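Local structure of putative dienelactone hydrolase (Klebsiella pneumoniae subsp. pneumoniae MGH 78578, 3F67) at residues E203-N215 with H223-W237. The protein is probably an alpha/beta-hydrolase of the dienelactone hydrolase family that cleaves ester or lactone bonds, its natural substrate not being established. Sequence-based numbering, arbitrary orientation. Where two conformers were deposited one is given.
Sequences EIVVYPEADHAFN and HEESAKDGWQRMLAW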
ATOM      1  N   GLU A 203      -8.172 -12.707  -2.984  0.50 15.21           N
ATOM      2  CA  GLU A 203      -7.540 -13.938  -2.544  0.50 15.24           C
ATOM      3  C   GLU A 203      -6.319 -13.510  -1.788  0.50 15.30           C
ATOM      4  O   GLU A 203      -5.777 -12.425  -2.013  0.50 15.14           O
ATOM      5  CB  GLU A 203      -7.117 -14.808  -3.722  0.50 14.60           C
ATOM      6  CG  GLU A 203      -6.070 -14.106  -4.552  0.50 12.17           C
ATOM      7  CD  GLU A 203      -5.925 -14.730  -5.907  0.50 14.08           C
ATOM      8  OE1 GLU A 203      -4.787 -15.029  -6.302  0.50  5.72           O
ATOM      9  OE2 GLU A 203      -6.978 -14.926  -6.572  0.50 18.28           O
ATOM     10  N   ILE A 204      -5.918 -14.378  -0.880  1.00 15.91           N
ATOM     11  CA  ILE A 204      -4.713 -14.218  -0.059  1.00 15.92           C
ATOM     12  C   ILE A 204      -3.778 -15.391  -0.371  1.00 15.69           C
ATOM     13  O   ILE A 204      -4.148 -16.571  -0.217  1.00 16.42           O
ATOM     14  CB  ILE A 204      -5.066 -14.205   1.468  1.00 15.66           C
ATOM     15  CG1 ILE A 204      -5.915 -12.959   1.762  1.00 17.32           C
ATOM     16  CG2 ILE A 204      -3.814 -14.200   2.308  1.00 17.78           C
ATOM     17  CD1 ILE A 204      -6.560 -12.929   3.188  1.00 19.33           C
ATOM     18  N   VAL A 205      -2.588 -15.063  -0.837  1.00 15.59           N
ATOM     19  CA  VAL A 205      -1.565 -16.070  -1.109  1.00 16.53           C
ATOM     20  C   VAL A 205      -0.635 -16.081   0.087  1.00 15.52           C
ATOM     21  O   VAL A 205      -0.139 -15.021   0.492  1.00 16.12           O
ATOM     22  CB  VAL A 205      -0.811 -15.697  -2.391  1.00 15.99           C
ATOM     23  CG1 VAL A 205       0.456 -16.629  -2.599  1.00 17.71           C
ATOM     24  CG2 VAL A 205      -1.798 -15.742  -3.609  1.00 17.52           C
ATOM     25  N   VAL A 206      -0.419 -17.280   0.674  1.00 15.66           N
ATOM     26  CA  VAL A 206       0.446 -17.414   1.835  1.00 15.83           C
ATOM     27  C   VAL A 206       1.734 -18.152   1.455  1.00 15.80           C
ATOM     28  O   VAL A 206       1.681 -19.280   0.931  1.00 15.63           O
ATOM     29  CB  VAL A 206      -0.254 -18.195   2.950  1.00 16.08           C
ATOM     30  CG1 VAL A 206       0.676 -18.282   4.157  1.00 17.83           C
ATOM     31  CG2 VAL A 206      -1.553 -17.475   3.337  1.00 17.22           C
ATOM     32  N   TYR A 207       2.869 -17.498   1.664  1.00 15.76           N
ATOM     33  CA  TYR A 207       4.187 -18.053   1.324  1.00 16.16           C
ATOM     34  C   TYR A 207       4.739 -18.858   2.501  1.00 16.53           C
ATOM     35  O   TYR A 207       5.051 -18.283   3.545  1.00 17.68           O
ATOM     36  CB  TYR A 207       5.161 -16.925   0.953  1.00 16.67           C
ATOM     37  CG  TYR A 207       4.793 -16.318  -0.380  1.00 16.35           C
ATOM     38  CD1 TYR A 207       5.283 -16.873  -1.574  1.00 16.88           C
ATOM     39  CD2 TYR A 207       3.916 -15.227  -0.451  1.00 16.89           C
ATOM     40  CE1 TYR A 207       4.894 -16.352  -2.836  1.00 16.37           C
ATOM     41  CE2 TYR A 207       3.529 -14.706  -1.694  1.00 16.37           C
ATOM     42  CZ  TYR A 207       4.043 -15.259  -2.859  1.00 14.99           C
ATOM     43  OH  TYR A 207       3.687 -14.759  -4.083  1.00 16.32           O
ATOM     44  N   PRO A 208       4.885 -20.185   2.328  1.00 17.50           N
ATOM     45  CA  PRO A 208       5.314 -21.050   3.448  1.00 18.89           C
ATOM     46  C   PRO A 208       6.628 -20.634   4.118  1.00 19.89           C
ATOM     47  O   PRO A 208       6.795 -20.842   5.317  1.00 20.52           O
ATOM     48  CB  PRO A 208       5.476 -22.451   2.812  1.00 19.77           C
ATOM     49  CG  PRO A 208       4.755 -22.435   1.543  1.00 19.47           C
ATOM     50  CD  PRO A 208       4.601 -20.941   1.096  1.00 17.45           C
ATOM     51  N   GLU A 209       7.569 -20.086   3.358  1.00 18.67           N
ATOM     52  CA  GLU A 209       8.896 -19.867   3.920  1.00 19.70           C
ATOM     53  C   GLU A 209       9.125 -18.432   4.388  1.00 19.47           C
ATOM     54  O   GLU A 209      10.192 -18.118   4.906  1.00 19.45           O
ATOM     55  CB  GLU A 209       9.954 -20.227   2.867  1.00 21.09           C
ATOM     56  CG  GLU A 209       9.880 -21.685   2.424  1.00 23.58           C
ATOM     57  CD  GLU A 209       9.931 -22.633   3.611  1.00 28.31           C
ATOM     58  OE1 GLU A 209      10.709 -22.370   4.565  1.00 31.58           O
ATOM     59  OE2 GLU A 209       9.162 -23.625   3.614  1.00 31.86           O
ATOM     60  N   ALA A 210       8.139 -17.567   4.199  1.00 17.73           N
ATOM     61  CA  ALA A 210       8.362 -16.130   4.371  1.00 17.88           C
ATOM     62  C   ALA A 210       7.888 -15.606   5.712  1.00 17.80           C
ATOM     63  O   ALA A 210       6.852 -16.014   6.208  1.00 17.85           O
ATOM     64  CB  ALA A 210       7.616 -15.362   3.260  1.00 17.11           C
ATOM     65  N   ASP A 211       8.612 -14.632   6.239  1.00 19.03           N
ATOM     66  CA  ASP A 211       8.214 -13.920   7.455  1.00 19.36           C
ATOM     67  C   ASP A 211       7.504 -12.640   7.040  1.00 20.17           C
ATOM     68  O   ASP A 211       7.228 -12.418   5.826  1.00 19.67           O
ATOM     69  CB  ASP A 211       9.498 -13.566   8.222  1.00 20.61           C
ATOM     70  CG  ASP A 211       9.278 -13.309   9.706  1.00 23.54           C
ATOM     71  OD1 ASP A 211       8.158 -12.969  10.158  1.00 21.80           O
ATOM     72  OD2 ASP A 211      10.295 -13.454  10.429  1.00 27.60           O
ATOM     73  N   HIS A 212       7.201 -11.786   8.022  1.00 19.09           N
ATOM     74  CA  HIS A 212       6.754 -10.416   7.750  1.00 19.03           C
ATOM     75  C   HIS A 212       7.821  -9.686   6.941  1.00 18.48           C
ATOM     76  O   HIS A 212       9.009 -10.001   7.054  1.00 18.45           O
ATOM     77  CB  HIS A 212       6.532  -9.656   9.088  1.00 19.79           C
ATOM     78  CG  HIS A 212       5.724  -8.397   8.932  1.00 20.91           C
ATOM     79  ND1 HIS A 212       4.348  -8.399   8.768  1.00 21.60           N
ATOM     80  CD2 HIS A 212       6.105  -7.097   8.886  1.00 22.06           C
ATOM     81  CE1 HIS A 212       3.917  -7.154   8.663  1.00 20.14           C
ATOM     82  NE2 HIS A 212       4.963  -6.344   8.718  1.00 22.41           N
ATOM     83  N   ALA A 213       7.402  -8.743   6.088  1.00 17.78           N
ATOM     84  CA  ALA A 213       8.347  -7.857   5.382  1.00 17.51           C
ATOM     85  C   ALA A 213       9.315  -8.644   4.481  1.00 16.76           C
ATOM     86  O   ALA A 213      10.501  -8.305   4.324  1.00 18.15           O
ATOM     87  CB  ALA A 213       9.123  -6.945   6.373  1.00 17.17           C
ATOM     88  N   PHE A 214       8.779  -9.667   3.843  1.00 16.44           N
ATOM     89  CA  PHE A 214       9.652 -10.522   3.025  1.00 14.93           C
ATOM     90  C   PHE A 214      10.086  -9.899   1.698  1.00 15.13           C
ATOM     91  O   PHE A 214      10.963 -10.422   1.023  1.00 14.17           O
ATOM     92  CB  PHE A 214       9.034 -11.928   2.828  1.00 14.80           C
ATOM     93  CG  PHE A 214       7.770 -11.950   1.993  1.00 13.34           C
ATOM     94  CD1 PHE A 214       7.839 -11.875   0.576  1.00 14.45           C
ATOM     95  CD2 PHE A 214       6.520 -12.113   2.601  1.00 15.10           C
ATOM     96  CE1 PHE A 214       6.658 -11.940  -0.182  1.00 14.76           C
ATOM     97  CE2 PHE A 214       5.322 -12.175   1.832  1.00 13.53           C
ATOM     98  CZ  PHE A 214       5.408 -12.088   0.448  1.00 13.43           C
ATOM     99  N   ASN A 215       9.435  -8.803   1.302  1.00 14.72           N
ATOM    100  CA  ASN A 215       9.885  -8.068   0.144  1.00 14.51           C
ATOM    101  C   ASN A 215      10.918  -6.985   0.441  1.00 15.79           C
ATOM    102  O   ASN A 215      11.412  -6.326  -0.483  1.00 16.22           O
ATOM    103  CB  ASN A 215       8.653  -7.432  -0.522  1.00 13.04           C
ATOM    104  CG  ASN A 215       8.937  -6.951  -1.927  1.00 13.11           C
ATOM    105  OD1 ASN A 215       9.378  -7.728  -2.796  1.00 14.53           O
ATOM    106  ND2 ASN A 215       8.709  -5.649  -2.169  1.00 14.53           N
ATOM    107  N   HIS A 223      12.876 -12.505   1.819  1.00 15.82           N
ATOM    108  CA  HIS A 223      12.906 -13.885   1.317  1.00 15.30           C
ATOM    109  C   HIS A 223      12.811 -13.804  -0.200  1.00 14.76           C
ATOM    110  O   HIS A 223      11.722 -13.604  -0.758  1.00 13.54           O
ATOM    111  CB  HIS A 223      11.766 -14.739   1.875  1.00 14.74           C
ATOM    112  CG  HIS A 223      11.937 -16.201   1.582  1.00 17.95           C
ATOM    113  ND1 HIS A 223      11.250 -16.851   0.575  1.00 18.35           N
ATOM    114  CD2 HIS A 223      12.780 -17.123   2.114  1.00 18.30           C
ATOM    115  CE1 HIS A 223      11.638 -18.120   0.528  1.00 19.59           C
ATOM    116  NE2 HIS A 223      12.578 -18.302   1.442  1.00 19.20           N
ATOM    117  N   GLU A 224      13.946 -13.975  -0.866  1.00 14.79           N
ATOM    118  CA  GLU A 224      14.040 -13.656  -2.297  1.00 15.09           C
ATOM    119  C   GLU A 224      13.006 -14.386  -3.168  1.00 15.06           C
ATOM    120  O   GLU A 224      12.356 -13.773  -4.019  1.00 15.42           O
ATOM    121  CB  GLU A 224      15.458 -13.970  -2.801  1.00 16.69           C
ATOM    122  CG  GLU A 224      15.681 -13.516  -4.247  1.00 17.92           C
ATOM    123  CD  GLU A 224      17.090 -13.883  -4.759  1.00 27.72           C
ATOM    124  OE1 GLU A 224      17.719 -14.812  -4.228  1.00 30.73           O
ATOM    125  OE2 GLU A 224      17.566 -13.241  -5.712  1.00 32.78           O
ATOM    126  N   GLU A 225      12.888 -15.696  -2.991  1.00 14.15           N
ATOM    127  CA  GLU A 225      11.983 -16.481  -3.841  1.00 15.54           C
ATOM    128  C   GLU A 225      10.523 -16.013  -3.687  1.00 15.01           C
ATOM    129  O   GLU A 225       9.797 -15.841  -4.697  1.00 14.07           O
ATOM    130  CB  GLU A 225      12.137 -17.973  -3.527  1.00 16.84           C
ATOM    131  CG  GLU A 225      11.050 -18.847  -4.138  1.00 23.99           C
ATOM    132  CD  GLU A 225      11.068 -20.277  -3.609  1.00 32.46           C
ATOM    133  OE1 GLU A 225      11.284 -21.184  -4.431  1.00 35.15           O
ATOM    134  OE2 GLU A 225      10.847 -20.504  -2.381  1.00 35.84           O
ATOM    135  N   SER A 226      10.100 -15.766  -2.437  1.00 14.27           N
ATOM    136  CA  SER A 226       8.754 -15.247  -2.201  1.00 13.87           C
ATOM    137  C   SER A 226       8.570 -13.828  -2.694  1.00 13.63           C
ATOM    138  O   SER A 226       7.514 -13.511  -3.235  1.00 15.20           O
ATOM    139  CB  SER A 226       8.393 -15.236  -0.713  1.00 14.29           C
ATOM    140  OG  SER A 226       8.620 -16.514  -0.172  1.00 14.33           O
ATOM    141  N   ALA A 227       9.561 -12.964  -2.467  1.00 14.05           N
ATOM    142  CA  ALA A 227       9.479 -11.582  -2.928  1.00 13.98           C
ATOM    143  C   ALA A 227       9.331 -11.513  -4.448  1.00 14.33           C
ATOM    144  O   ALA A 227       8.492 -10.767  -4.941  1.00 15.06           O
ATOM    145  CB  ALA A 227      10.693 -10.808  -2.491  1.00 14.82           C
ATOM    146  N   LYS A 228      10.112 -12.304  -5.161  1.00 14.88           N
ATOM    147  CA  LYS A 228      10.060 -12.271  -6.624  1.00 15.65           C
ATOM    148  C   LYS A 228       8.753 -12.846  -7.147  1.00 15.20           C
ATOM    149  O   LYS A 228       8.167 -12.286  -8.072  1.00 16.20           O
ATOM    150  CB  LYS A 228      11.224 -13.045  -7.220  1.00 16.71           C
ATOM    151  CG  LYS A 228      12.551 -12.318  -7.038  1.00 20.56           C
ATOM    152  CD  LYS A 228      13.519 -12.943  -8.011  1.00 28.88           C
ATOM    153  CE  LYS A 228      14.860 -13.094  -7.437  1.00 33.90           C
ATOM    154  NZ  LYS A 228      15.678 -11.875  -7.708  1.00 38.44           N
ATOM    155  N   ASP A 229       8.292 -13.944  -6.541  1.00 14.98           N
ATOM    156  CA  ASP A 229       6.983 -14.489  -6.920  1.00 14.88           C
ATOM    157  C   ASP A 229       5.868 -13.480  -6.638  1.00 15.05           C
ATOM    158  O   ASP A 229       4.972 -13.274  -7.466  1.00 14.73           O
ATOM    159  CB  ASP A 229       6.715 -15.817  -6.196  1.00 14.46           C
ATOM    160  CG  ASP A 229       5.428 -16.472  -6.665  1.00 18.52           C
ATOM    161  OD1 ASP A 229       5.489 -17.154  -7.701  1.00 20.88           O
ATOM    162  OD2 ASP A 229       4.356 -16.283  -6.045  1.00 17.05           O
ATOM    163  N   GLY A 230       5.903 -12.863  -5.456  1.00 13.72           N
ATOM    164  CA  GLY A 230       4.865 -11.860  -5.088  1.00 14.14           C
ATOM    165  C   GLY A 230       4.851 -10.684  -6.040  1.00 13.84           C
ATOM    166  O   GLY A 230       3.772 -10.209  -6.474  1.00 14.02           O
ATOM    167  N   TRP A 231       6.042 -10.231  -6.424  1.00 13.65           N
ATOM    168  CA  TRP A 231       6.134  -9.101  -7.353  1.00 14.30           C
ATOM    169  C   TRP A 231       5.479  -9.484  -8.702  1.00 14.35           C
ATOM    170  O   TRP A 231       4.731  -8.691  -9.285  1.00 13.21           O
ATOM    171  CB  TRP A 231       7.597  -8.728  -7.586  1.00 14.74           C
ATOM    172  CG  TRP A 231       7.774  -7.363  -8.234  1.00 14.58           C
ATOM    173  CD1 TRP A 231       8.153  -7.107  -9.516  1.00 16.06           C
ATOM    174  CD2 TRP A 231       7.639  -6.082  -7.581  1.00 16.16           C
ATOM    175  NE1 TRP A 231       8.204  -5.723  -9.724  1.00 16.05           N
ATOM    176  CE2 TRP A 231       7.910  -5.084  -8.556  1.00 17.54           C
ATOM    177  CE3 TRP A 231       7.294  -5.691  -6.274  1.00 16.81           C
ATOM    178  CZ2 TRP A 231       7.865  -3.708  -8.269  1.00 17.80           C
ATOM    179  CZ3 TRP A 231       7.223  -4.322  -5.981  1.00 17.58           C
ATOM    180  CH2 TRP A 231       7.523  -3.345  -6.984  1.00 17.79           C
ATOM    181  N   GLN A 232       5.707 -10.727  -9.156  1.00 13.88           N
ATOM    182  CA  GLN A 232       5.105 -11.140 -10.431  1.00 14.34           C
ATOM    183  C   GLN A 232       3.594 -11.301 -10.273  1.00 13.51           C
ATOM    184  O   GLN A 232       2.848 -10.923 -11.196  1.00 13.34           O
ATOM    185  CB  GLN A 232       5.743 -12.439 -10.941  1.00 15.06           C
ATOM    186  CG  GLN A 232       7.242 -12.248 -11.375  1.00 16.85           C
ATOM    187  CD  GLN A 232       7.428 -11.062 -12.367  1.00 22.57           C
ATOM    188  OE1 GLN A 232       8.258 -10.134 -12.150  1.00 22.93           O
ATOM    189  NE2 GLN A 232       6.601 -11.052 -13.431  1.00 20.87           N
ATOM    190  N   ARG A 233       3.150 -11.774  -9.113  1.00 13.45           N
ATOM    191  CA  ARG A 233       1.668 -11.913  -8.873  1.00 12.38           C
ATOM    192  C   ARG A 233       1.024 -10.541  -8.823  1.00 13.35           C
ATOM    193  O   ARG A 233      -0.081 -10.363  -9.307  1.00 12.58           O
ATOM    194  CB  ARG A 233       1.354 -12.668  -7.566  1.00 13.42           C
ATOM    195  CG  ARG A 233       1.612 -14.204  -7.663  1.00 13.25           C
ATOM    196  CD  ARG A 233       1.254 -14.899  -6.355  1.00 13.66           C
ATOM    197  NE  ARG A 233       1.540 -16.335  -6.523  1.00 15.93           N
ATOM    198  CZ  ARG A 233       0.676 -17.238  -6.973  1.00 18.17           C
ATOM    199  NH1 ARG A 233      -0.578 -16.891  -7.255  1.00 18.52           N
ATOM    200  NH2 ARG A 233       1.064 -18.528  -7.060  1.00 17.37           N
HETATM  201  N   MSE A 234       1.721  -9.559  -8.251  1.00 13.13           N
HETATM  202  CA  MSE A 234       1.189  -8.185  -8.225  1.00 13.47           C
HETATM  203  C   MSE A 234       1.023  -7.624  -9.647  1.00 14.19           C
HETATM  204  O   MSE A 234      -0.034  -7.090 -10.017  1.00 14.58           O
HETATM  205  CB  MSE A 234       2.119  -7.274  -7.424  1.00 12.21           C
HETATM  206  CG  MSE A 234       1.679  -5.797  -7.396  1.00 14.89           C
HETATM  207 SE   MSE A 234       3.156  -4.699  -6.724  0.90 16.02          SE
HETATM  208  CE  MSE A 234       4.352  -4.974  -8.215  1.00 15.49           C
ATOM    209  N   LEU A 235       2.086  -7.729 -10.450  1.00 13.96           N
ATOM    210  CA  LEU A 235       1.989  -7.289 -11.833  1.00 13.54           C
ATOM    211  C   LEU A 235       0.898  -8.047 -12.611  1.00 13.04           C
ATOM    212  O   LEU A 235       0.197  -7.421 -13.423  1.00 13.61           O
ATOM    213  CB  LEU A 235       3.337  -7.444 -12.555  1.00 13.99           C
ATOM    214  CG  LEU A 235       4.419  -6.519 -11.924  1.00 14.10           C
ATOM    215  CD1 LEU A 235       5.751  -6.884 -12.575  1.00 17.99           C
ATOM    216  CD2 LEU A 235       4.128  -5.009 -12.160  1.00 14.64           C
ATOM    217  N   ALA A 236       0.744  -9.347 -12.369  1.00 12.64           N
ATOM    218  CA  ALA A 236      -0.317 -10.117 -13.057  1.00 12.38           C
ATOM    219  C   ALA A 236      -1.719  -9.620 -12.653  1.00 12.00           C
ATOM    220  O   ALA A 236      -2.638  -9.555 -13.474  1.00 13.41           O
ATOM    221  CB  ALA A 236      -0.173 -11.645 -12.698  1.00 12.29           C
ATOM    222  N   TRP A 237      -1.862  -9.227 -11.384  1.00 12.71           N
ATOM    223  CA  TRP A 237      -3.156  -8.818 -10.845  1.00 13.26           C
ATOM    224  C   TRP A 237      -3.552  -7.504 -11.496  1.00 14.25           C
ATOM    225  O   TRP A 237      -4.727  -7.271 -11.784  1.00 13.99           O
ATOM    226  CB  TRP A 237      -3.019  -8.637  -9.324  1.00 13.59           C
ATOM    227  CG  TRP A 237      -4.326  -8.491  -8.586  1.00 14.81           C
ATOM    228  CD1 TRP A 237      -4.867  -7.327  -8.111  1.00 15.79           C
ATOM    229  CD2 TRP A 237      -5.175  -9.546  -8.180  1.00 12.95           C
ATOM    230  NE1 TRP A 237      -6.053  -7.605  -7.440  1.00 14.02           N
ATOM    231  CE2 TRP A 237      -6.245  -8.969  -7.448  1.00 12.45           C
ATOM    232  CE3 TRP A 237      -5.128 -10.950  -8.349  1.00 14.56           C
ATOM    233  CZ2 TRP A 237      -7.281  -9.735  -6.883  1.00 13.02           C
ATOM    234  CZ3 TRP A 237      -6.151 -11.744  -7.781  1.00 15.82           C
ATOM    235  CH2 TRP A 237      -7.231 -11.128  -7.057  1.00 14.99           C
TER
HETATM  236  O   HOH W   1      -2.058 -14.397  -7.286  1.00 15.16           O
HETATM  237  O   HOH W   2       7.660 -19.350   0.652  1.00 25.57           O
HETATM  238  O   HOH W   3      10.285  -7.948  -5.365  1.00 20.34           O
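Asp229 OD2 is gripped from two directions: Tyr207 OH donates to its anti lone pair at 2.6 Å, and Arg233 NE, one helical turn on, reaches its syn lone pair at 2.9 Å in a salt bridge. The tyrosine ring and the carboxylate stand 70° apart. Over one face of that ring lies Ser226 O, while Ser226 CB packs against Tyr207 CD1 and, at 3.6 Å, against Phe214 CD1. Val205 lays CG1 over a face of the Arg233 guanidinium. At the helix start, His223 N donates to Phe214 O (2.9 Å), and His223 ND1 caps Ser226 N weakly while bonding Ser226 OG. With CG anti to the backbone N (chi1 -169°), the imidazole meets Glu209 CB through CE1 and NE2. Here the C-terminal helix runs antiparallel to edge strand 202-207, on the sheet face opposite helix 185-197, as in the alpha/beta-hydrolase fold. The intervening loop carries His212, bonded to Asp180 and probably part of a Cys-His-Asp triad with Cys123. Two donors on one oxygen, one of them a guanidinium, would probably favour the ionised form of Asp229, and the short bond holds the tyrosine hydroxyl at the helix.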